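Local coordinates for beta-xylanase (Roseburia intestinalis L1-82, PDB 6SGF), which probably hydrolyses internal beta-1,4-xylosidic linkages of xylans as a multidomain xylanase, whose low-affinity xylan-binding module CBM86 forms this chain, at residues K7-A21 and S33-E47. Sequence-based numbering, arbitrary orientation.
Sequences KVFTADQLKVAWGDA and SFAKQYNQVKWTLPE. With XYP (beta-D-xylopyranose), chain H; XYP (beta-D-xylopyranose), chain C; XYP (beta-D-xylopyranose), chain D.
D20 and Q40 meet at the sugar-binding end of an antiparallel strand pair, 15-19 with 40-45, at the margin of one sheet of the CBM86 beta-sandwich. D20 OD1 takes the backbone N of Q40 at 2.8 Å, nearly along its C-O axis. Q40 CG abuts the edge of the W18 ring at CZ3, ring and amide planes 88° apart. This CG sits between the backbone N and the carbonyl carbon (chi1 68°), and the chain beyond runs extended, which lets NE2 donate to O2 of the chain H xylose at 3.0 Å, nearly straight at 169°. That sugar lies over one face of the Y38 ring, with Q37 CG on the other. N39 OD1 accepts from A35 N and K36 N, both on the same face of its amide; an alanine here would probably leave those two N-H groups without their acceptor and the type II turn from K36 to N39, which carries Y38, freer to shift. A classic bulge sets A17 and W18 both against K42. Farther along, V16 CG2 nears W43 NE1, while V41 CG1 lies over a face of that indole. Where the chain turns at P46, its CD makes a CH-pi contact over the centre of the F9 ring, on strand 6-10 of the other sheet, and K7 NZ makes a salt bridge to E47 OE2 at 2.9 Å.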
loop_
_atom_site.group_PDB
_atom_site.type_symbol
_atom_site.label_atom_id
_atom_site.label_comp_id
_atom_site.label_asym_id
_atom_site.label_seq_id
_atom_site.Cartn_x
_atom_site.Cartn_y
_atom_site.Cartn_z
ATOM N N LYS B 7 -1.427 6.686 9.461
ATOM C CA LYS B 7 -1.545 7.339 8.175
ATOM C C LYS B 7 -0.682 6.569 7.174
ATOM O O LYS B 7 0.541 6.492 7.335
ATOM C CB LYS B 7 -1.104 8.795 8.289
ATOM C CG LYS B 7 -2.077 9.752 9.019
ATOM C CD LYS B 7 -3.559 9.555 8.629
ATOM C CE LYS B 7 -3.802 9.279 7.113
ATOM N NZ LYS B 7 -4.030 10.458 6.234
ATOM N N VAL B 8 -1.308 5.949 6.181
ATOM C CA VAL B 8 -0.606 5.068 5.248
ATOM C C VAL B 8 -0.636 5.704 3.877
ATOM O O VAL B 8 -1.708 6.057 3.387
ATOM C CB VAL B 8 -1.246 3.669 5.182
ATOM C CG1 VAL B 8 -0.551 2.824 4.126
ATOM C CG2 VAL B 8 -1.225 2.958 6.511
ATOM N N PHE B 9 0.513 5.814 3.234
ATOM C CA PHE B 9 0.579 6.294 1.861
ATOM C C PHE B 9 1.185 5.221 0.977
ATOM O O PHE B 9 2.370 4.883 1.127
ATOM C CB PHE B 9 1.395 7.583 1.781
ATOM C CG PHE B 9 0.957 8.627 2.744
ATOM C CD1 PHE B 9 -0.298 9.194 2.641
ATOM C CD2 PHE B 9 1.785 9.021 3.775
ATOM C CE1 PHE B 9 -0.720 10.164 3.549
ATOM C CE2 PHE B 9 1.377 9.991 4.690
ATOM C CZ PHE B 9 0.115 10.566 4.568
ATOM N N THR B 10 0.403 4.738 0.013
ATOM C CA THR B 10 0.956 3.847 -0.991
ATOM C C THR B 10 1.791 4.667 -1.987
ATOM O O THR B 10 1.748 5.900 -2.002
ATOM C CB THR B 10 -0.143 3.062 -1.704
ATOM O OG1 THR B 10 -1.086 3.936 -2.319
ATOM C CG2 THR B 10 -0.905 2.151 -0.711
ATOM N N ALA B 11 2.600 3.954 -2.792
ATOM C CA ALA B 11 3.551 4.596 -3.695
ATOM C C ALA B 11 2.887 5.628 -4.601
ATOM O O ALA B 11 3.423 6.724 -4.800
ATOM C CB ALA B 11 4.285 3.552 -4.535
ATOM N N ASP B 12 1.708 5.314 -5.145
ATOM C CA ASP B 12 1.109 6.271 -6.068
ATOM C C ASP B 12 0.668 7.564 -5.398
ATOM O O ASP B 12 0.350 8.524 -6.108
ATOM C CB ASP B 12 -0.074 5.645 -6.824
ATOM C CG ASP B 12 -1.320 5.482 -5.986
ATOM O OD1 ASP B 12 -1.224 5.214 -4.771
ATOM O OD2 ASP B 12 -2.420 5.552 -6.580
ATOM N N GLN B 13 0.697 7.645 -4.068
ATOM C CA GLN B 13 0.370 8.892 -3.388
ATOM C C GLN B 13 1.591 9.751 -3.070
ATOM O O GLN B 13 1.422 10.887 -2.628
ATOM C CB GLN B 13 -0.387 8.594 -2.090
ATOM C CG GLN B 13 -1.610 7.736 -2.242
ATOM C CD GLN B 13 -2.290 7.472 -0.907
ATOM O OE1 GLN B 13 -1.982 6.510 -0.213
ATOM N NE2 GLN B 13 -3.219 8.341 -0.542
ATOM N N LEU B 14 2.799 9.258 -3.330
ATOM C CA LEU B 14 4.035 9.926 -2.966
ATOM C C LEU B 14 4.621 10.516 -4.246
ATOM O O LEU B 14 4.956 9.781 -5.174
ATOM C CB LEU B 14 4.992 8.935 -2.298
ATOM C CG LEU B 14 4.510 8.368 -0.961
ATOM C CD1 LEU B 14 5.442 7.273 -0.500
ATOM C CD2 LEU B 14 4.444 9.505 0.060
ATOM N N LYS B 15 4.829 11.816 -4.262
ATOM C CA LYS B 15 5.406 12.500 -5.437
ATOM C C LYS B 15 6.896 12.714 -5.237
ATOM O O LYS B 15 7.279 13.038 -4.165
ATOM C CB LYS B 15 4.747 13.845 -5.657
ATOM C CG LYS B 15 3.617 13.799 -6.654
ATOM C CD LYS B 15 2.295 13.570 -6.024
ATOM C CE LYS B 15 1.207 13.330 -7.048
ATOM N NZ LYS B 15 0.645 11.972 -6.917
ATOM N N VAL B 16 7.687 12.523 -6.275
ATOM C CA VAL B 16 9.132 12.669 -6.152
ATOM C C VAL B 16 9.471 14.161 -6.064
ATOM O O VAL B 16 9.112 14.953 -6.934
ATOM C CB VAL B 16 9.886 12.018 -7.323
ATOM C CG1 VAL B 16 11.410 12.340 -7.215
ATOM C CG2 VAL B 16 9.697 10.504 -7.345
ATOM N N ALA B 17 10.173 14.534 -5.000
ATOM C CA ALA B 17 10.643 15.911 -4.853
ATOM C C ALA B 17 12.018 16.115 -5.504
ATOM O O ALA B 17 12.297 17.167 -6.099
ATOM C CB ALA B 17 10.723 16.300 -3.372
ATOM N N TRP B 18 12.882 15.116 -5.395
ATOM C CA TRP B 18 14.261 15.197 -5.852
ATOM C C TRP B 18 14.768 13.774 -5.948
ATOM O O TRP B 18 14.383 12.914 -5.147
ATOM C CB TRP B 18 15.124 16.006 -4.890
ATOM C CG TRP B 18 16.516 16.346 -5.342
ATOM C CD1 TRP B 18 16.908 17.503 -5.977
ATOM C CD2 TRP B 18 17.717 15.565 -5.163
ATOM N NE1 TRP B 18 18.269 17.493 -6.193
ATOM C CE2 TRP B 18 18.793 16.318 -5.703
ATOM C CE3 TRP B 18 17.983 14.322 -4.611
ATOM C CZ2 TRP B 18 20.106 15.848 -5.720
ATOM C CZ3 TRP B 18 19.289 13.856 -4.609
ATOM C CH2 TRP B 18 20.345 14.629 -5.167
ATOM N N GLY B 19 15.583 13.513 -6.939
ATOM C CA GLY B 19 16.211 12.218 -6.988
ATOM C C GLY B 19 17.309 12.083 -8.011
ATOM O O GLY B 19 17.090 12.361 -9.196
ATOM N N ASP B 20 18.486 11.622 -7.599
ATOM C CA ASP B 20 19.500 11.280 -8.590
ATOM C C ASP B 20 19.576 9.776 -8.846
ATOM O O ASP B 20 20.315 9.335 -9.736
ATOM C CB ASP B 20 20.884 11.818 -8.185
ATOM C CG ASP B 20 21.301 11.452 -6.765
ATOM O OD1 ASP B 20 20.594 10.704 -6.041
ATOM O OD2 ASP B 20 22.385 11.941 -6.362
ATOM N N ALA B 21 18.810 8.978 -8.110
ATOM C CA ALA B 21 18.529 7.624 -8.556
ATOM C C ALA B 21 17.571 7.662 -9.742
ATOM O O ALA B 21 16.928 8.676 -10.024
ATOM C CB ALA B 21 17.920 6.802 -7.420
ATOM N N SER B 33 16.431 2.423 -9.256
ATOM C CA SER B 33 17.720 1.895 -9.666
ATOM C C SER B 33 18.812 2.893 -9.290
ATOM O O SER B 33 18.698 4.085 -9.581
ATOM C CB SER B 33 17.756 1.616 -11.175
ATOM O OG SER B 33 18.815 0.728 -11.429
ATOM N N PHE B 34 19.880 2.393 -8.686
ATOM C CA PHE B 34 20.934 3.260 -8.175
ATOM C C PHE B 34 22.239 2.957 -8.898
ATOM O O PHE B 34 22.673 1.803 -8.957
ATOM C CB PHE B 34 21.166 3.068 -6.689
ATOM C CG PHE B 34 19.939 3.145 -5.851
ATOM C CD1 PHE B 34 19.244 1.983 -5.543
ATOM C CD2 PHE B 34 19.531 4.339 -5.316
ATOM C CE1 PHE B 34 18.114 2.031 -4.748
ATOM C CE2 PHE B 34 18.416 4.403 -4.492
ATOM C CZ PHE B 34 17.718 3.228 -4.201
ATOM N N ALA B 35 22.869 3.985 -9.434
ATOM C CA ALA B 35 24.097 3.805 -10.183
ATOM C C ALA B 35 25.346 4.188 -9.405
ATOM O O ALA B 35 26.422 3.644 -9.686
ATOM C CB ALA B 35 24.019 4.649 -11.459
ATOM N N LYS B 36 25.226 5.091 -8.451
ATOM C CA LYS B 36 26.412 5.535 -7.713
ATOM C C LYS B 36 26.117 5.595 -6.226
ATOM O O LYS B 36 24.975 5.669 -5.838
ATOM C CB LYS B 36 26.856 6.916 -8.178
ATOM C CG LYS B 36 28.337 7.191 -8.033
ATOM C CD LYS B 36 28.743 8.229 -7.001
ATOM C CE LYS B 36 30.253 8.409 -6.911
ATOM N NZ LYS B 36 30.954 7.248 -6.332
ATOM N N GLN B 37 27.177 5.608 -5.431
ATOM C CA GLN B 37 27.101 5.729 -3.973
ATOM C C GLN B 37 26.321 7.002 -3.641
ATOM O O GLN B 37 26.552 8.021 -4.223
ATOM C CB GLN B 37 28.492 5.803 -3.339
ATOM C CG GLN B 37 28.474 5.586 -1.847
ATOM C CD GLN B 37 29.836 5.600 -1.207
ATOM O OE1 GLN B 37 30.729 6.298 -1.649
ATOM N NE2 GLN B 37 29.990 4.820 -0.168
ATOM N N TYR B 38 25.426 6.865 -2.687
ATOM C CA TYR B 38 24.616 7.936 -2.102
ATOM C C TYR B 38 23.527 8.429 -3.052
ATOM O O TYR B 38 22.798 9.373 -2.692
ATOM C CB TYR B 38 25.440 9.152 -1.612
ATOM C CG TYR B 38 26.442 8.757 -0.541
ATOM C CD1 TYR B 38 26.065 7.945 0.512
ATOM C CD2 TYR B 38 27.770 9.176 -0.594
ATOM C CE1 TYR B 38 26.979 7.541 1.480
ATOM C CE2 TYR B 38 28.696 8.776 0.391
ATOM C CZ TYR B 38 28.282 7.968 1.420
ATOM O OH TYR B 38 29.151 7.562 2.410
ATOM N N ASN B 39 23.364 7.809 -4.228
ATOM C CA ASN B 39 22.177 8.030 -5.044
ATOM C C ASN B 39 20.938 7.790 -4.175
ATOM O O ASN B 39 20.901 6.883 -3.338
ATOM C CB ASN B 39 22.110 7.062 -6.241
ATOM C CG ASN B 39 22.828 7.560 -7.517
ATOM O OD1 ASN B 39 22.803 6.866 -8.533
ATOM N ND2 ASN B 39 23.454 8.719 -7.466
ATOM N N GLN B 40 19.906 8.580 -4.404
ATOM C CA GLN B 40 18.755 8.567 -3.516
ATOM C C GLN B 40 17.551 9.234 -4.180
ATOM O O GLN B 40 17.660 9.922 -5.213
ATOM C CB GLN B 40 19.074 9.264 -2.199
ATOM C CG GLN B 40 19.287 10.737 -2.397
ATOM C CD GLN B 40 19.759 11.422 -1.134
ATOM O OE1 GLN B 40 19.072 11.427 -0.108
ATOM N NE2 GLN B 40 20.936 11.998 -1.201
ATOM N N VAL B 41 16.388 9.027 -3.547
ATOM C CA VAL B 41 15.135 9.659 -3.946
ATOM C C VAL B 41 14.522 10.271 -2.706
ATOM O O VAL B 41 14.659 9.732 -1.601
ATOM C CB VAL B 41 14.149 8.662 -4.586
ATOM C CG1 VAL B 41 12.864 9.368 -5.032
ATOM C CG2 VAL B 41 14.785 7.977 -5.744
ATOM N N LYS B 42 13.883 11.415 -2.878
ATOM C CA LYS B 42 13.159 12.092 -1.817
ATOM C C LYS B 42 11.724 12.283 -2.285
ATOM O O LYS B 42 11.509 12.778 -3.387
ATOM C CB LYS B 42 13.791 13.441 -1.485
ATOM C CG LYS B 42 12.953 14.261 -0.520
ATOM C CD LYS B 42 13.601 15.641 -0.262
ATOM C CE LYS B 42 12.793 16.462 0.693
ATOM N NZ LYS B 42 13.406 17.808 0.964
ATOM N N TRP B 43 10.750 11.858 -1.471
ATOM C CA TRP B 43 9.341 12.014 -1.795
ATOM C C TRP B 43 8.647 12.954 -0.809
ATOM O O TRP B 43 8.823 12.828 0.407
ATOM C CB TRP B 43 8.592 10.688 -1.750
ATOM C CG TRP B 43 8.937 9.631 -2.715
ATOM C CD1 TRP B 43 8.340 9.384 -3.918
ATOM C CD2 TRP B 43 9.908 8.609 -2.525
ATOM N NE1 TRP B 43 8.916 8.271 -4.511
ATOM C CE2 TRP B 43 9.871 7.776 -3.666
ATOM C CE3 TRP B 43 10.827 8.324 -1.504
ATOM C CZ2 TRP B 43 10.691 6.676 -3.801
ATOM C CZ3 TRP B 43 11.651 7.237 -1.647
ATOM C CH2 TRP B 43 11.575 6.416 -2.782
ATOM N N THR B 44 7.776 13.818 -1.331
ATOM C CA THR B 44 6.947 14.679 -0.512
ATOM C C THR B 44 5.690 13.945 -0.062
ATOM O O THR B 44 5.099 13.164 -0.816
ATOM C CB THR B 44 6.541 15.940 -1.293
ATOM O OG1 THR B 44 7.706 16.566 -1.861
ATOM C CG2 THR B 44 5.831 16.933 -0.340
ATOM N N LEU B 45 5.289 14.201 1.176
ATOM C CA LEU B 45 4.060 13.618 1.692
ATOM C C LEU B 45 2.863 14.447 1.225
ATOM O O LEU B 45 2.983 15.656 1.034
ATOM C CB LEU B 45 4.104 13.566 3.207
ATOM C CG LEU B 45 5.204 12.717 3.862
ATOM C CD1 LEU B 45 4.929 12.767 5.367
ATOM C CD2 LEU B 45 5.206 11.305 3.283
ATOM N N PRO B 46 1.702 13.829 1.029
ATOM C CA PRO B 46 0.529 14.630 0.621
ATOM C C PRO B 46 0.161 15.714 1.633
ATOM O O PRO B 46 -0.472 16.709 1.260
ATOM C CB PRO B 46 -0.586 13.582 0.475
ATOM C CG PRO B 46 0.108 12.287 0.347
ATOM C CD PRO B 46 1.389 12.399 1.117
ATOM N N GLU B 47 0.543 15.556 2.902
ATOM C CA GLU B 47 0.187 16.464 3.994
ATOM C C GLU B 47 1.290 16.330 5.010
ATOM O O GLU B 47 1.782 15.229 5.181
ATOM C CB GLU B 47 -1.148 16.009 4.575
ATOM C CG GLU B 47 -0.990 14.629 5.296
ATOM C CD GLU B 47 -1.873 13.568 4.655
ATOM O OE1 GLU B 47 -1.849 13.506 3.395
ATOM O OE2 GLU B 47 -2.611 12.860 5.376
HETATM C C1 XYP H . 24.580 12.921 0.624
HETATM C C2 XYP H . 23.422 12.248 1.363
HETATM C C3 XYP H . 23.844 11.909 2.751
HETATM C C4 XYP H . 25.174 11.193 2.792
HETATM C C5 XYP H . 26.285 11.925 2.026
HETATM O O2 XYP H . 22.281 13.106 1.285
HETATM O O3 XYP H . 22.817 11.053 3.328
HETATM O O4 XYP H . 25.528 11.072 4.179
HETATM O O5 XYP H . 25.808 12.074 0.650
HETATM O O1 XYP C . 25.693 16.565 -4.433
HETATM C C1 XYP C . 25.137 15.467 -3.837
HETATM C C2 XYP C . 26.241 14.462 -3.491
HETATM C C3 XYP C . 25.796 13.322 -2.643
HETATM C C4 XYP C . 24.990 13.930 -1.537
HETATM C C5 XYP C . 23.799 14.789 -1.972
HETATM O O2 XYP C . 26.733 13.964 -4.743
HETATM O O3 XYP C . 26.936 12.618 -2.051
HETATM O O4 XYP C . 24.489 12.866 -0.762
HETATM O O5 XYP C . 24.332 15.968 -2.677
HETATM C C1 XYP D . 26.348 10.065 4.647
HETATM C C2 XYP D . 26.796 10.352 6.081
HETATM C C3 XYP D . 27.599 9.239 6.661
HETATM C C4 XYP D . 26.837 7.971 6.526
HETATM C C5 XYP D . 26.314 7.714 5.107
HETATM O O2 XYP D . 27.597 11.535 6.119
HETATM O O3 XYP D . 27.769 9.482 8.074
HETATM O O4 XYP D . 27.660 6.836 6.792
HETATM O O5 XYP D . 25.495 8.823 4.654
HETATM O O HOH W 1 2.556 13.340 -2.169
HETATM O O HOH W 2 22.647 11.716 -3.529
#